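Thioredoxin reductase (Streptomyces clavuligerus, PDB 4NTD) is a flavoenzyme that binds FAD and glutathione and probably forms disulfide bonds in holomycin biosynthesis, with a fold like that of NADPH-dependent thioredoxin reductase. Local coordinates at residues V106-R111 with L265-L269; N23-H27 with G127-S131; R236-V240 with R250-F254; Q173-G179 with S195-F201. All coordinates share one frame. Where two conformers were deposited one is given. Numbering follows the deposited sequence.

Contact 1 of 4, residues V106-R111 with L265-L269; sequences VDDVER and LLTAL. With FAD (flavin-adenine dinucleotide), chain C.
Leu265, Leu269 and Val109 carry this contact, in which residues 265-269 of a short helix lie along strand 106-111, their axes 28° apart and 8.2 Å at closest approach. The strand is extended except at Asp107 (phi/psi -116/-2), where Asp107 and Asp108 both face Arg123 in a classic beta bulge. The register sets Asp108 beside Leu265 and Glu110 beside Leu269, with CA-CA distances of 6.4 and 6.7 Å. Leu265 (m, chi2 t) brings CD2 to 3.7 Å from Asp108 N and 4.2 Å from CG2 of Val109 (t), while its CD1 sits 3.9 Å from Val106 CG1. One turn on, Leu269 (m, t) places CD1 4.0 Å from Val109 CG1 and CD2 3.5 Å from Val109 O. One water donates to both Val109 O and Leu265 O, 2.8 Å from each. At the strand's start, Val106 N donates to FAD N1A (3.0 Å) and FAD N6A to Val106 O (2.9 Å), pairing backbone with adenine at the adenine end of the FAD site.

Contact 2 of 4, residues N23-H27 with G127-S131; sequences NGFTH and GVALS
Asn23, the first modelled residue, begins an irregular arm that runs beside residues 127-131; the touching parts, 23-25 and 127-130, point in directions 30° apart. Gly24 lies opposite Val128 (CA-CA 4.6 Å) and Phe25 opposite Leu130 (5.3 Å). The Asn23 side chain swings over the turn before strand 129-131, with ND2 3.3 Å from Gly127 O at an angle too poor for a hydrogen bond, while Asn23 O rests 3.8 Å from Val128 CG2. Gly24, extended at phi/psi -98/177, passes with its CA 3.4 Å from Ala129 O, where a CB would clash. Phe25 is the anchor. Its N donates to Ala129 O (2.9 Å, 161°), and a water 2.7 Å from Phe25 O and 2.8 Å from Ser131 N bridges the two backbones. With chi1 t, the ring brings CD1 to 3.8 Å from Leu130 CD2, and Phe25 CB lies 4.2 Å from Val128 CG1. The ring also reaches Ile31, Val57 and Ile102, strand residues of the FAD-binding domain. Thr26 then points away and His27 leaves the strand behind. One direct backbone bond, one water bridge and the packing of Phe25 thus dock the N-terminal arm on the edge strand of the small antiparallel sheet.

Contact 3 of 4, residues R236-V240 with R250-F254; sequences RLRGV and RSTVF
Arg250 opens the crossing of strand 236-240 by the chain entering strand 252-254; the strand axes make 66° and come within 7.8 Å. Its backbone is extended (-146/152), its CA 4.4 Å from that of Gly239, and Arg250 N donates to Arg238 O at 3.1 Å and 151°. Its guanidinium leads away to a salt bridge with Asp197. Ser251 bends the path (-93/-30) and points its CB away; Ser251 O shares a water with Leu237 O, 2.8 Å from each, while its OG is hydrogen-bonded to Gln173 OE1. From Thr252 the chain is a regular strand, and Thr252 CA lies 3.8 Å from Leu237 CD2. Val253 (t) faces back: its CG2 meets Leu237 CD2 at 3.5 Å and Val240 CG2 at 3.8 Å, Leu237 being t with chi2 p. Across strand 236-240, Arg238 and Gly239 both face Val231 in a classic beta bulge. An antiparallel meander thus leads into the parallel sheet, consistent with the NADPH-type domain of the thioredoxin reductase family.

Contact 4 of 4, residues Q173-G179 with S195-F201; sequences QPLGVLG and SDDVVLF
Strands 175-178 and 198-201 are the parallel pair of a beta-alpha-beta unit, connected through helix 184-191, in a Rossmann-type sheet. Their axes diverge by 22° (closest approach 4.7 Å), and Leu175 to Leu178 bridge Val198 to Phe201 in turn. Hydrogen bonds alternate: Leu175 N to Asp197 O (2.9 Å), Val199 N to Leu175 O (3.0 Å), then Val177 N to Val199 O, Phe201 N to Val177 O and Gly179 N to Phe201 O (2.8 Å each). On the face carrying Leu175 (m, chi2 t), Val177 (t), Val198 (t) and Leu200 (t, chi2 p), Val177 CG1 meets Leu200 CD1 at 4.0 Å and Val177 CG2 meets Val198 CG1 at 4.3 Å; helix 184-191 packs on Val177 and Leu200. On the other face, Phe201 (m, chi2 -87°) turns its ring back along the strands, the edge facing Gly176 CA, 4.0 Å from CE2, where a CB would clash. Leu178 (m, t) has CD2 4.1 Å from Phe201 CD2. Asp197 (t) has OD2 3.5 Å from Pro174 CB and forms a salt bridge with Arg250. Before strand 198-201, Ser195 (t) forms an ST turn, OG accepting from Asp197 N at 3.1 Å while donating to Gln173 O at 2.7 Å.

From the N terminus, contact 2 opens at the terminal arm and closes on residues 127-131. Contact 1 opens within that span, at residues 106-111, and closes only at 265-269, so the two loops cross; they tie the arm and helix 264-269 to the outer strands, 129-132 and 106-112, of one small antiparallel sheet. Contact 4 and then contact 3 open and close in series, each nested in the long loop of contact 1, on the other side of the chain's centre. Contact 4 pairs strands within the parallel sheet, and contact 3 joins that sheet to the meander 227-249. The two touch: Phe254 N lies 2.7 Å from Gly176 O, a probable hydrogen bond.

Contact 1 of 4, residues V106-R111 with L265-L269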
# COMPACT_ATOMS: atom_id res chain seq x y z
N VAL A 106 19.19 -6.76 14.51
CA VAL A 106 19.76 -7.80 13.67
C VAL A 106 21.01 -7.24 13.02
O VAL A 106 20.97 -6.17 12.41
CB VAL A 106 18.77 -8.24 12.57
CG1 VAL A 106 19.42 -9.27 11.64
CG2 VAL A 106 17.50 -8.81 13.18
N ASP A 107 22.13 -7.95 13.14
CA ASP A 107 23.37 -7.51 12.50
C ASP A 107 23.89 -8.47 11.42
O ASP A 107 24.89 -8.18 10.77
CB ASP A 107 24.45 -7.20 13.54
CG ASP A 107 25.07 -8.43 14.15
OD1 ASP A 107 24.42 -9.50 14.16
OD2 ASP A 107 26.21 -8.33 14.64
N ASP A 108 23.21 -9.60 11.22
CA ASP A 108 23.57 -10.52 10.14
C ASP A 108 22.41 -11.44 9.75
O ASP A 108 21.66 -11.89 10.61
CB ASP A 108 24.79 -11.37 10.53
CG ASP A 108 25.34 -12.18 9.36
OD1 ASP A 108 25.47 -11.63 8.25
OD2 ASP A 108 25.65 -13.37 9.56
N VAL A 109 22.29 -11.68 8.45
CA VAL A 109 21.38 -12.71 7.92
C VAL A 109 22.17 -13.54 6.90
O VAL A 109 22.73 -12.99 5.95
CB VAL A 109 20.15 -12.09 7.23
CG1 VAL A 109 19.20 -13.18 6.76
CG2 VAL A 109 19.42 -11.14 8.18
N GLU A 110 22.21 -14.85 7.11
CA GLU A 110 22.96 -15.77 6.24
C GLU A 110 22.03 -16.80 5.63
O GLU A 110 21.21 -17.40 6.32
CB GLU A 110 24.06 -16.48 7.04
CG GLU A 110 24.94 -17.40 6.20
CD GLU A 110 26.13 -17.94 6.97
OE1 GLU A 110 27.07 -18.45 6.32
OE2 GLU A 110 26.14 -17.86 8.22
N ARG A 111 22.17 -17.02 4.32
CA ARG A 111 21.32 -17.95 3.59
C ARG A 111 21.88 -19.37 3.60
O ARG A 111 23.09 -19.56 3.48
CB ARG A 111 21.16 -17.48 2.14
CG ARG A 111 20.17 -18.31 1.33
CD ARG A 111 19.53 -17.48 0.23
NE ARG A 111 20.47 -17.05 -0.80
CZ ARG A 111 20.63 -17.61 -2.00
NH1 ARG A 111 21.52 -17.11 -2.84
NH2 ARG A 111 19.91 -18.68 -2.37
N LEU A 265 21.82 -5.45 5.21
CA LEU A 265 21.55 -6.89 5.30
C LEU A 265 21.17 -7.47 3.94
O LEU A 265 21.49 -8.62 3.64
CB LEU A 265 20.43 -7.17 6.32
CG LEU A 265 20.74 -6.79 7.77
CD1 LEU A 265 19.48 -6.83 8.62
CD2 LEU A 265 21.82 -7.70 8.36
N LEU A 266 20.48 -6.67 3.13
CA LEU A 266 20.09 -7.09 1.78
C LEU A 266 21.30 -7.16 0.85
O LEU A 266 21.46 -8.12 0.09
CB LEU A 266 19.03 -6.14 1.21
CG LEU A 266 17.71 -6.11 2.00
CD1 LEU A 266 16.87 -4.91 1.60
CD2 LEU A 266 16.93 -7.40 1.80
N THR A 267 22.17 -6.15 0.92
CA THR A 267 23.41 -6.15 0.16
C THR A 267 24.29 -7.36 0.50
O THR A 267 24.82 -8.01 -0.40
CB THR A 267 24.21 -4.85 0.39
OG1 THR A 267 23.42 -3.73 -0.01
CG2 THR A 267 25.52 -4.85 -0.40
N ALA A 268 24.40 -7.67 1.79
CA ALA A 268 25.21 -8.81 2.25
C ALA A 268 24.66 -10.16 1.77
O ALA A 268 25.43 -11.10 1.56
CB ALA A 268 25.34 -8.79 3.77
N LEU A 269 23.34 -10.24 1.61
CA LEU A 269 22.69 -11.44 1.07
C LEU A 269 22.88 -11.59 -0.44
O LEU A 269 22.60 -12.66 -1.00
CB LEU A 269 21.19 -11.43 1.40
CG LEU A 269 20.82 -11.84 2.83
CD1 LEU A 269 19.43 -11.35 3.19
CD2 LEU A 269 20.92 -13.35 3.00
PA FAD C . 9.94 2.66 9.88
O1A FAD C . 8.58 3.14 10.32
O2A FAD C . 11.09 3.63 9.96
O5B FAD C . 10.31 1.37 10.75
C5B FAD C . 11.55 0.70 10.55
C4B FAD C . 11.88 -0.07 11.82
O4B FAD C . 12.98 -0.94 11.57
C3B FAD C . 12.30 0.85 12.96
O3B FAD C . 11.44 0.67 14.10
C2B FAD C . 13.74 0.46 13.27
O2B FAD C . 14.03 0.51 14.67
C1B FAD C . 13.82 -0.95 12.73
N9A FAD C . 15.16 -1.44 12.34
C8A FAD C . 16.01 -0.87 11.47
N7A FAD C . 17.13 -1.61 11.34
C5A FAD C . 17.00 -2.69 12.13
C6A FAD C . 17.81 -3.88 12.47
N6A FAD C . 19.03 -4.05 11.91
N1A FAD C . 17.30 -4.77 13.35
C2A FAD C . 16.08 -4.60 13.92
N3A FAD C . 15.29 -3.55 13.65
C4A FAD C . 15.69 -2.58 12.79
N1 FAD C . 4.41 9.45 6.92
C2 FAD C . 3.07 9.58 6.95
O2 FAD C . 2.39 8.78 6.27
N3 FAD C . 2.45 10.53 7.66
C4 FAD C . 3.13 11.42 8.41
O4 FAD C . 2.52 12.30 9.06
C4X FAD C . 4.61 11.35 8.44
N5 FAD C . 5.38 12.20 9.16
C5X FAD C . 6.73 12.09 9.14
C6 FAD C . 7.50 12.98 9.89
C7 FAD C . 8.89 12.90 9.90
C7M FAD C . 9.70 13.87 10.72
C8 FAD C . 9.56 11.85 9.10
C8M FAD C . 11.07 11.74 9.08
C9 FAD C . 8.81 10.95 8.34
C9A FAD C . 7.41 11.03 8.33
N10 FAD C . 6.61 10.14 7.58
C10 FAD C . 5.22 10.28 7.62
C1' FAD C . 7.18 9.05 6.76
C2' FAD C . 7.28 7.79 7.61
O2' FAD C . 8.36 7.94 8.54
C3' FAD C . 7.51 6.54 6.76
O3' FAD C . 6.47 6.44 5.78
C4' FAD C . 7.53 5.25 7.58
O4' FAD C . 8.39 5.37 8.72
C5' FAD C . 8.03 4.07 6.75
O5' FAD C . 7.68 2.86 7.41
P FAD C . 8.68 1.61 7.45
O1P FAD C . 9.28 1.42 6.09
O2P FAD C . 7.94 0.48 8.12
O3P FAD C . 9.92 2.09 8.37
O HOH W 1 22.76 -10.17 5.66
O HOH W 2 24.69 -13.12 3.72
O HOH W 3 22.51 -14.56 -3.28

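Contact 2 of 4, residues N23-H27 with G127-S131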
# COMPACT_ATOMS: atom_id res chain seq x y z
N ASN A 23 22.77 -20.28 23.47
CA ASN A 23 22.71 -18.90 22.90
C ASN A 23 21.32 -18.51 22.37
O ASN A 23 20.75 -17.51 22.81
CB ASN A 23 23.76 -18.75 21.78
CG ASN A 23 24.63 -17.50 21.93
OD1 ASN A 23 25.81 -17.53 21.59
ND2 ASN A 23 24.05 -16.42 22.44
N GLY A 24 20.76 -19.31 21.46
CA GLY A 24 19.68 -18.87 20.56
C GLY A 24 18.21 -19.17 20.84
O GLY A 24 17.86 -19.87 21.80
N PHE A 25 17.37 -18.63 19.96
CA PHE A 25 15.90 -18.67 20.05
C PHE A 25 15.37 -19.77 19.12
O PHE A 25 15.71 -19.79 17.94
CB PHE A 25 15.35 -17.31 19.60
CG PHE A 25 13.86 -17.13 19.78
CD1 PHE A 25 12.96 -17.72 18.90
CD2 PHE A 25 13.37 -16.33 20.80
CE1 PHE A 25 11.59 -17.53 19.07
CE2 PHE A 25 12.01 -16.14 20.97
CZ PHE A 25 11.12 -16.74 20.10
N THR A 26 14.54 -20.66 19.65
CA THR A 26 13.99 -21.78 18.88
C THR A 26 12.50 -21.98 19.13
O THR A 26 11.96 -21.54 20.15
CB THR A 26 14.70 -23.10 19.22
OG1 THR A 26 14.59 -23.37 20.62
CG2 THR A 26 16.17 -23.05 18.83
N HIS A 27 11.84 -22.65 18.19
CA HIS A 27 10.50 -23.19 18.40
C HIS A 27 10.42 -24.54 17.68
O HIS A 27 10.89 -24.66 16.54
CB HIS A 27 9.43 -22.24 17.87
CG HIS A 27 8.06 -22.53 18.41
ND1 HIS A 27 7.29 -23.57 17.96
CD2 HIS A 27 7.34 -21.93 19.39
CE1 HIS A 27 6.15 -23.60 18.62
NE2 HIS A 27 6.15 -22.61 19.50
N GLY A 127 24.43 -11.82 20.37
CA GLY A 127 24.70 -13.23 20.11
C GLY A 127 23.51 -14.14 19.85
O GLY A 127 23.69 -15.27 19.39
N VAL A 128 22.29 -13.68 20.14
CA VAL A 128 21.09 -14.49 19.92
C VAL A 128 20.88 -14.73 18.42
O VAL A 128 20.98 -13.80 17.62
CB VAL A 128 19.83 -13.85 20.54
CG1 VAL A 128 18.57 -14.59 20.10
CG2 VAL A 128 19.94 -13.84 22.06
N ALA A 129 20.61 -15.98 18.05
CA ALA A 129 20.36 -16.35 16.66
C ALA A 129 19.07 -17.14 16.51
O ALA A 129 18.66 -17.85 17.43
CB ALA A 129 21.54 -17.14 16.09
N LEU A 130 18.44 -17.00 15.34
CA LEU A 130 17.22 -17.72 14.98
C LEU A 130 17.38 -18.35 13.60
O LEU A 130 18.00 -17.75 12.72
CB LEU A 130 16.02 -16.77 14.90
CG LEU A 130 15.74 -15.76 16.00
CD1 LEU A 130 16.48 -14.46 15.76
CD2 LEU A 130 14.24 -15.50 16.06
N SER A 131 16.78 -19.52 13.41
CA SER A 131 16.69 -20.15 12.09
C SER A 131 15.26 -19.97 11.56
O SER A 131 14.30 -20.14 12.31
CB SER A 131 17.02 -21.64 12.19
OG SER A 131 17.02 -22.24 10.91
O HOH W 4 15.89 -21.12 15.55

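Contact 3 of 4, residues R236-V240 with R250-F254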
# COMPACT_ATOMS: atom_id res chain seq x y z
N ARG A 236 10.26 27.57 19.86
CA ARG A 236 9.76 27.61 18.48
C ARG A 236 10.74 28.32 17.57
O ARG A 236 11.39 29.30 17.95
CB ARG A 236 8.35 28.22 18.38
CG ARG A 236 7.99 29.27 19.42
CD ARG A 236 6.50 29.24 19.73
NE ARG A 236 5.69 29.55 18.55
CZ ARG A 236 5.00 30.68 18.35
NH1 ARG A 236 5.00 31.66 19.26
NH2 ARG A 236 4.30 30.83 17.24
N LEU A 237 10.84 27.81 16.34
CA LEU A 237 11.66 28.41 15.31
C LEU A 237 11.16 29.80 14.97
O LEU A 237 9.96 30.00 14.75
CB LEU A 237 11.64 27.53 14.06
CG LEU A 237 12.44 28.05 12.86
CD1 LEU A 237 13.93 27.85 13.09
CD2 LEU A 237 12.00 27.36 11.58
N ARG A 238 12.08 30.77 14.94
CA ARG A 238 11.76 32.16 14.61
C ARG A 238 12.32 32.59 13.26
O ARG A 238 11.80 33.52 12.65
CB ARG A 238 12.32 33.08 15.69
CG ARG A 238 11.88 32.74 17.10
CD ARG A 238 10.37 32.76 17.24
NE ARG A 238 9.95 32.56 18.62
CZ ARG A 238 8.70 32.70 19.06
NH1 ARG A 238 7.72 33.04 18.23
NH2 ARG A 238 8.43 32.50 20.34
N GLY A 239 13.38 31.93 12.80
CA GLY A 239 13.97 32.27 11.52
C GLY A 239 15.32 31.63 11.24
O GLY A 239 15.71 30.67 11.90
N VAL A 240 16.00 32.19 10.25
CA VAL A 240 17.28 31.68 9.77
C VAL A 240 18.29 32.83 9.81
O VAL A 240 18.01 33.92 9.31
CB VAL A 240 17.15 31.16 8.32
CG1 VAL A 240 18.48 30.66 7.79
CG2 VAL A 240 16.10 30.06 8.25
N ARG A 250 11.07 33.20 9.69
CA ARG A 250 10.28 32.10 9.12
C ARG A 250 9.64 31.35 10.28
O ARG A 250 10.19 31.34 11.38
CB ARG A 250 11.18 31.12 8.34
CG ARG A 250 11.85 31.66 7.08
CD ARG A 250 10.90 31.79 5.90
NE ARG A 250 10.37 33.14 5.75
CZ ARG A 250 9.55 33.53 4.77
NH1 ARG A 250 9.14 32.68 3.84
NH2 ARG A 250 9.14 34.79 4.73
N SER A 251 8.49 30.73 10.05
CA SER A 251 7.84 29.90 11.08
C SER A 251 8.26 28.43 10.97
O SER A 251 8.29 27.71 11.97
CB SER A 251 6.32 30.01 10.98
OG SER A 251 5.83 29.33 9.84
N THR A 252 8.56 28.00 9.75
CA THR A 252 8.88 26.61 9.46
C THR A 252 9.94 26.55 8.36
O THR A 252 9.87 27.31 7.39
CB THR A 252 7.63 25.84 8.98
OG1 THR A 252 6.51 26.16 9.81
CG2 THR A 252 7.86 24.34 8.99
N VAL A 253 10.92 25.66 8.52
CA VAL A 253 11.98 25.48 7.52
C VAL A 253 12.02 24.03 7.07
O VAL A 253 11.88 23.11 7.88
CB VAL A 253 13.35 25.94 8.07
CG1 VAL A 253 14.48 25.56 7.12
CG2 VAL A 253 13.35 27.44 8.30
N PHE A 254 12.18 23.83 5.76
CA PHE A 254 12.24 22.50 5.17
C PHE A 254 13.63 22.21 4.60
O PHE A 254 14.33 23.11 4.14
CB PHE A 254 11.19 22.35 4.07
CG PHE A 254 9.78 22.23 4.58
CD1 PHE A 254 9.16 20.99 4.67
CD2 PHE A 254 9.07 23.36 4.97
CE1 PHE A 254 7.86 20.88 5.14
CE2 PHE A 254 7.78 23.25 5.45
CZ PHE A 254 7.17 22.01 5.53
O HOH W 5 7.58 28.63 14.54

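Contact 4 of 4, residues Q173-G179 with S195-F201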
# COMPACT_ATOMS: atom_id res chain seq x y z
N GLN A 173 1.78 29.79 5.82
CA GLN A 173 2.77 30.35 6.74
C GLN A 173 4.05 30.72 6.00
O GLN A 173 4.26 30.30 4.86
CB GLN A 173 3.08 29.36 7.87
CG GLN A 173 1.89 29.07 8.77
CD GLN A 173 2.25 28.21 9.97
OE1 GLN A 173 3.41 28.13 10.37
NE2 GLN A 173 1.25 27.56 10.55
N PRO A 174 4.92 31.53 6.64
CA PRO A 174 6.21 31.84 6.03
C PRO A 174 7.17 30.65 6.10
O PRO A 174 7.72 30.36 7.16
CB PRO A 174 6.73 33.04 6.85
CG PRO A 174 5.57 33.50 7.67
CD PRO A 174 4.71 32.30 7.88
N LEU A 175 7.35 29.98 4.97
CA LEU A 175 8.16 28.76 4.89
C LEU A 175 9.52 29.05 4.29
O LEU A 175 9.65 29.87 3.38
CB LEU A 175 7.45 27.70 4.05
CG LEU A 175 5.97 27.45 4.32
CD1 LEU A 175 5.46 26.32 3.44
CD2 LEU A 175 5.72 27.13 5.79
N GLY A 176 10.54 28.36 4.79
CA GLY A 176 11.89 28.44 4.22
C GLY A 176 12.37 27.09 3.75
O GLY A 176 11.90 26.05 4.23
N VAL A 177 13.28 27.10 2.78
CA VAL A 177 13.95 25.88 2.31
C VAL A 177 15.46 26.13 2.31
O VAL A 177 15.92 27.12 1.74
CB VAL A 177 13.51 25.49 0.89
CG1 VAL A 177 14.20 24.22 0.44
CG2 VAL A 177 11.99 25.33 0.83
N LEU A 178 16.22 25.25 2.94
CA LEU A 178 17.68 25.38 2.96
C LEU A 178 18.29 24.71 1.74
O LEU A 178 17.92 23.58 1.39
CB LEU A 178 18.28 24.76 4.23
CG LEU A 178 17.71 25.22 5.57
CD1 LEU A 178 18.49 24.59 6.71
CD2 LEU A 178 17.72 26.74 5.70
N GLY A 179 19.24 25.39 1.09
CA GLY A 179 19.91 24.86 -0.10
C GLY A 179 21.04 23.91 0.25
O GLY A 179 22.20 24.16 -0.12
N SER A 195 1.82 27.30 0.41
CA SER A 195 1.92 28.69 0.85
C SER A 195 2.42 29.60 -0.27
O SER A 195 3.20 29.16 -1.11
CB SER A 195 2.88 28.81 2.05
OG SER A 195 2.96 30.15 2.51
N ASP A 196 1.97 30.85 -0.27
CA ASP A 196 2.49 31.82 -1.25
C ASP A 196 3.72 32.56 -0.71
O ASP A 196 4.27 33.41 -1.40
CB ASP A 196 1.40 32.79 -1.73
CG ASP A 196 0.87 33.70 -0.64
OD1 ASP A 196 1.40 33.65 0.49
OD2 ASP A 196 -0.07 34.47 -0.91
N ASP A 197 4.15 32.20 0.50
CA ASP A 197 5.33 32.78 1.14
C ASP A 197 6.37 31.68 1.38
O ASP A 197 6.43 31.09 2.46
CB ASP A 197 4.91 33.45 2.45
CG ASP A 197 6.02 34.29 3.09
OD1 ASP A 197 7.16 34.29 2.59
OD2 ASP A 197 5.72 34.96 4.10
N VAL A 198 7.18 31.42 0.35
CA VAL A 198 8.23 30.40 0.39
C VAL A 198 9.54 31.03 -0.08
O VAL A 198 9.59 31.61 -1.16
CB VAL A 198 7.89 29.20 -0.51
CG1 VAL A 198 9.00 28.15 -0.45
CG2 VAL A 198 6.56 28.59 -0.11
N VAL A 199 10.59 30.90 0.74
CA VAL A 199 11.91 31.45 0.42
C VAL A 199 12.95 30.33 0.35
O VAL A 199 12.98 29.46 1.22
CB VAL A 199 12.34 32.48 1.48
CG1 VAL A 199 13.81 32.85 1.33
CG2 VAL A 199 11.48 33.73 1.38
N LEU A 200 13.79 30.38 -0.68
CA LEU A 200 14.93 29.47 -0.79
C LEU A 200 16.19 30.18 -0.29
O LEU A 200 16.57 31.22 -0.82
CB LEU A 200 15.14 29.01 -2.23
CG LEU A 200 16.37 28.13 -2.51
CD1 LEU A 200 16.31 26.82 -1.74
CD2 LEU A 200 16.54 27.87 -4.00
N PHE A 201 16.82 29.61 0.73
CA PHE A 201 18.13 30.06 1.19
C PHE A 201 19.16 29.28 0.37
O PHE A 201 19.39 28.10 0.62
CB PHE A 201 18.28 29.81 2.69
CG PHE A 201 17.29 30.59 3.51
CD1 PHE A 201 17.57 31.89 3.92
CD2 PHE A 201 16.06 30.03 3.86
CE1 PHE A 201 16.66 32.61 4.67
CE2 PHE A 201 15.15 30.75 4.61
CZ PHE A 201 15.45 32.04 5.02